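Local coordinates for protein glycoside hydrolase family 81 (Clostridium thermocellum, PDB 6FOP) that probably hydrolyses beta-1,3-glucans such as laminarin as a glucanase of the bacterium's cellulosome, at residues Thr298-Leu306 against Ile521-Glu529. Sequence-based numbering, arbitrary orientation. Where two conformers were deposited one is given.
Sequences TVYRYHGIL and IYLYTTEVE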
loop_
_atom_site.group_PDB
_atom_site.type_symbol
_atom_site.label_atom_id
_atom_site.label_comp_id
_atom_site.label_asym_id
_atom_site.label_seq_id
_atom_site.Cartn_x
_atom_site.Cartn_y
_atom_site.Cartn_z
ATOM N N THR A 298 7.196 -4.124 -14.483
ATOM C CA THR A 298 5.832 -4.645 -14.557
ATOM C C THR A 298 5.055 -3.653 -15.407
ATOM O O THR A 298 5.340 -2.431 -15.389
ATOM C CB THR A 298 5.175 -4.767 -13.170
ATOM O OG1 THR A 298 5.120 -3.478 -12.543
ATOM C CG2 THR A 298 5.910 -5.743 -12.288
ATOM N N VAL A 299 4.039 -4.164 -16.101
ATOM C CA VAL A 299 3.144 -3.305 -16.901
ATOM C C VAL A 299 1.720 -3.780 -16.628
ATOM O O VAL A 299 1.393 -4.944 -16.845
ATOM C CB VAL A 299 3.441 -3.363 -18.419
ATOM C CG1 VAL A 299 2.524 -2.391 -19.154
ATOM C CG2 VAL A 299 4.901 -2.978 -18.692
ATOM N N TYR A 300 0.896 -2.863 -16.123
ATOM C CA TYR A 300 -0.506 -3.138 -15.873
ATOM C C TYR A 300 -1.371 -2.313 -16.798
ATOM O O TYR A 300 -1.041 -1.203 -17.130
ATOM C CB TYR A 300 -0.831 -2.779 -14.430
ATOM C CG TYR A 300 0.022 -3.472 -13.373
ATOM C CD1 TYR A 300 0.236 -4.842 -13.387
ATOM C CD2 TYR A 300 0.533 -2.754 -12.303
ATOM C CE1 TYR A 300 1.014 -5.466 -12.398
ATOM C CE2 TYR A 300 1.293 -3.357 -11.317
ATOM C CZ TYR A 300 1.512 -4.713 -11.354
ATOM O OH TYR A 300 2.273 -5.280 -10.361
ATOM N N ARG A 301 -2.540 -2.829 -17.122
ATOM C CA ARG A 301 -3.558 -2.036 -17.812
ATOM C C ARG A 301 -4.357 -1.244 -16.768
ATOM O O ARG A 301 -4.848 -1.784 -15.777
ATOM C CB ARG A 301 -4.467 -2.936 -18.631
ATOM C CG ARG A 301 -3.764 -3.556 -19.813
ATOM C CD ARG A 301 -4.729 -4.094 -20.862
ATOM N NE ARG A 301 -4.069 -5.017 -21.782
ATOM C CZ ARG A 301 -3.287 -4.654 -22.797
ATOM N NH1 ARG A 301 -3.038 -3.368 -23.050
ATOM N NH2 ARG A 301 -2.734 -5.593 -23.569
ATOM N N TYR A 302 -4.474 0.049 -17.040
ATOM C CA TYR A 302 -5.308 0.957 -16.280
ATOM C C TYR A 302 -6.664 1.011 -16.975
ATOM O O TYR A 302 -6.725 1.105 -18.197
ATOM C CB TYR A 302 -4.659 2.326 -16.298
ATOM C CG TYR A 302 -5.487 3.467 -15.736
ATOM C CD1 TYR A 302 -5.804 3.540 -14.380
ATOM C CD2 TYR A 302 -5.890 4.505 -16.561
ATOM C CE1 TYR A 302 -6.510 4.598 -13.858
ATOM C CE2 TYR A 302 -6.598 5.581 -16.052
ATOM C CZ TYR A 302 -6.903 5.629 -14.700
ATOM O OH TYR A 302 -7.595 6.699 -14.192
ATOM N N HIS A 303 -7.747 0.931 -16.207
ATOM C CA HIS A 303 -9.094 0.848 -16.765
ATOM C C HIS A 303 -9.926 2.096 -16.567
ATOM O O HIS A 303 -11.154 2.060 -16.784
ATOM C CB HIS A 303 -9.825 -0.359 -16.186
ATOM C CG HIS A 303 -9.161 -1.642 -16.536
ATOM N ND1 HIS A 303 -9.414 -2.305 -17.712
ATOM C CD2 HIS A 303 -8.203 -2.358 -15.901
ATOM C CE1 HIS A 303 -8.646 -3.382 -17.781
ATOM N NE2 HIS A 303 -7.914 -3.439 -16.690
ATOM N N GLY A 304 -9.297 3.187 -16.151
ATOM C CA GLY A 304 -9.986 4.457 -15.956
ATOM C C GLY A 304 -10.641 4.517 -14.589
ATOM O O GLY A 304 -10.951 3.478 -13.979
ATOM N N ILE A 305 -10.888 5.735 -14.129
ATOM C CA ILE A 305 -11.826 5.983 -13.039
ATOM C C ILE A 305 -12.753 7.102 -13.473
ATOM O O ILE A 305 -12.434 7.863 -14.390
ATOM C CB ILE A 305 -11.123 6.341 -11.705
ATOM C CG1 ILE A 305 -10.400 7.683 -11.763
ATOM C CG2 ILE A 305 -10.164 5.221 -11.279
ATOM C CD1 ILE A 305 -10.036 8.193 -10.411
ATOM N N LEU A 306 -13.841 7.263 -12.737
ATOM C CA LEU A 306 -14.729 8.412 -12.930
ATOM C C LEU A 306 -14.821 9.227 -11.650
ATOM O O LEU A 306 -14.622 8.693 -10.563
ATOM C CB LEU A 306 -16.122 7.966 -13.332
ATOM C CG LEU A 306 -16.209 7.288 -14.705
ATOM C CD1 LEU A 306 -17.577 6.641 -14.851
ATOM C CD2 LEU A 306 -15.954 8.287 -15.818
ATOM N N ILE A 521 -2.233 7.354 -10.580
ATOM C CA ILE A 521 -2.449 6.203 -11.441
ATOM C C ILE A 521 -1.527 5.066 -11.035
ATOM O O ILE A 521 -1.940 3.906 -10.969
ATOM C CB ILE A 521 -2.375 6.573 -12.930
ATOM C CG1 ILE A 521 -3.525 7.528 -13.266
ATOM C CG2 ILE A 521 -2.387 5.329 -13.813
ATOM C CD1 ILE A 521 -3.465 8.124 -14.651
ATOM N N TYR A 522 -0.273 5.393 -10.768
ATOM C CA TYR A 522 0.703 4.413 -10.258
ATOM C C TYR A 522 0.220 3.728 -8.979
ATOM O O TYR A 522 0.171 2.482 -8.859
ATOM C CB TYR A 522 2.063 5.111 -10.060
ATOM C CG TYR A 522 3.046 4.395 -9.132
ATOM C CD1 TYR A 522 3.661 3.212 -9.523
ATOM C CD2 TYR A 522 3.312 4.872 -7.860
ATOM C CE1 TYR A 522 4.547 2.543 -8.687
ATOM C CE2 TYR A 522 4.179 4.186 -7.015
ATOM C CZ TYR A 522 4.787 3.043 -7.433
ATOM O OH TYR A 522 5.641 2.379 -6.580
ATOM N N LEU A 523 -0.141 4.547 -7.993
ATOM C CA LEU A 523 -0.595 4.001 -6.706
ATOM C C LEU A 523 -1.854 3.177 -6.829
ATOM O O LEU A 523 -1.949 2.071 -6.294
ATOM C CB LEU A 523 -0.768 5.124 -5.687
ATOM C CG LEU A 523 0.497 5.923 -5.354
ATOM C CD1 LEU A 523 0.149 7.210 -4.610
ATOM C CD2 LEU A 523 1.456 5.072 -4.514
ATOM N N TYR A 524 -2.851 3.756 -7.484
ATOM C CA TYR A 524 -4.143 3.119 -7.643
ATOM C C TYR A 524 -4.041 1.794 -8.373
ATOM O O TYR A 524 -4.534 0.758 -7.905
ATOM C CB TYR A 524 -5.070 4.079 -8.413
ATOM C CG TYR A 524 -6.422 3.503 -8.772
ATOM C CD1 TYR A 524 -7.484 3.514 -7.874
ATOM C CD2 TYR A 524 -6.628 2.914 -10.005
ATOM C CE1 TYR A 524 -8.714 2.957 -8.224
ATOM C CE2 TYR A 524 -7.859 2.385 -10.358
ATOM C CZ TYR A 524 -8.896 2.401 -9.465
ATOM O OH TYR A 524 -10.099 1.863 -9.829
ATOM N N THR A 525 -3.410 1.810 -9.540
ATOM C CA THR A 525 -3.333 0.622 -10.365
ATOM C C THR A 525 -2.576 -0.492 -9.650
ATOM O O THR A 525 -2.984 -1.651 -9.652
ATOM C CB THR A 525 -2.699 0.982 -11.717
ATOM O OG1 THR A 525 -3.450 2.062 -12.335
ATOM C CG2 THR A 525 -2.702 -0.199 -12.646
ATOM N N THR A 526 -1.462 -0.116 -9.013
ATOM C CA THR A 526 -0.648 -1.132 -8.353
ATOM C C THR A 526 -1.380 -1.697 -7.119
ATOM O O THR A 526 -1.445 -2.919 -6.953
ATOM C CB THR A 526 0.705 -0.568 -7.963
ATOM O OG1 THR A 526 1.364 -0.018 -9.109
ATOM C CG2 THR A 526 1.576 -1.690 -7.387
ATOM N N GLU A 527 -1.956 -0.835 -6.262
ATOM C CA GLU A 527 -2.677 -1.350 -5.111
ATOM C C GLU A 527 -3.809 -2.277 -5.504
ATOM O O GLU A 527 -4.010 -3.326 -4.880
ATOM C CB GLU A 527 -3.128 -0.218 -4.177
ATOM C CG GLU A 527 -3.568 -0.734 -2.812
ATOM C CD GLU A 527 -2.841 -0.156 -1.604
ATOM O OE1 GLU A 527 -2.156 0.895 -1.729
ATOM O OE2 GLU A 527 -2.924 -0.794 -0.523
ATOM N N VAL A 528 -4.523 -1.928 -6.566
ATOM C CA VAL A 528 -5.603 -2.790 -7.032
ATOM C C VAL A 528 -5.040 -4.178 -7.413
ATOM O O VAL A 528 -5.625 -5.214 -7.075
ATOM C CB VAL A 528 -6.347 -2.147 -8.215
ATOM C CG1 VAL A 528 -7.227 -3.172 -8.926
ATOM C CG2 VAL A 528 -7.215 -0.976 -7.711
ATOM N N GLU A 529 -3.913 -4.189 -8.118
ATOM C CA GLU A 529 -3.302 -5.475 -8.517
ATOM C C GLU A 529 -2.914 -6.305 -7.284
ATOM O O GLU A 529 -3.170 -7.529 -7.235
ATOM C CB GLU A 529 -2.066 -5.247 -9.376
ATOM C CG GLU A 529 -2.366 -4.703 -10.746
ATOM C CD GLU A 529 -3.004 -5.708 -11.690
ATOM O OE1 GLU A 529 -2.771 -6.937 -11.557
ATOM O OE2 GLU A 529 -3.693 -5.266 -12.617
HETATM O O HOH W 1 -3.132 -5.432 -16.032
HETATM O O HOH W 2 -10.227 0.571 -12.240
#
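Strand 298-301 crosses helix 521-529 at 91°, the short axes 9.2 Å apart at closest; in the loop that follows the strand, Tyr302 and Thr525 bring the nearest CA atoms together. The Tyr300 ring lies flat beneath Glu529: CG of Glu529 makes a CH-pi contact 3.6 Å from the ring centroid, almost on the normal, and the chain bent at chi2 (-72°) lays the carboxylate nearly parallel to the ring, 7° between planes. A water accepts from Arg301 N and gives a weak bond to Glu529 OE2. In the one of two conformers described, Thr525 CG2 packs on Tyr300 CB at 3.7 Å, while its OG1 turns back to bond Ile521 O at 2.7 Å, a carbonyl that also takes Thr525 N from the opposite face. The contact joins the outer strand of a three-stranded antiparallel sheet, hydrogen-bonded to strand 240-251, to helix 514-534 of the family 81 C-terminal domain, whose clan is consistent with an (alpha/alpha)6 barrel. Ile521 CG2 makes a CH-pi contact toward the rim of one face of the Tyr302 ring, with Gly304 N over the centre of the other face; Tyr302 OH bonds Pro671 O. Further along, Ile305 CG2 makes a CH-pi contact over a face of the Tyr524 ring, 3.6 Å from CZ, and the Tyr524 hydroxyl bonds Ala584 O and accepts from a second water.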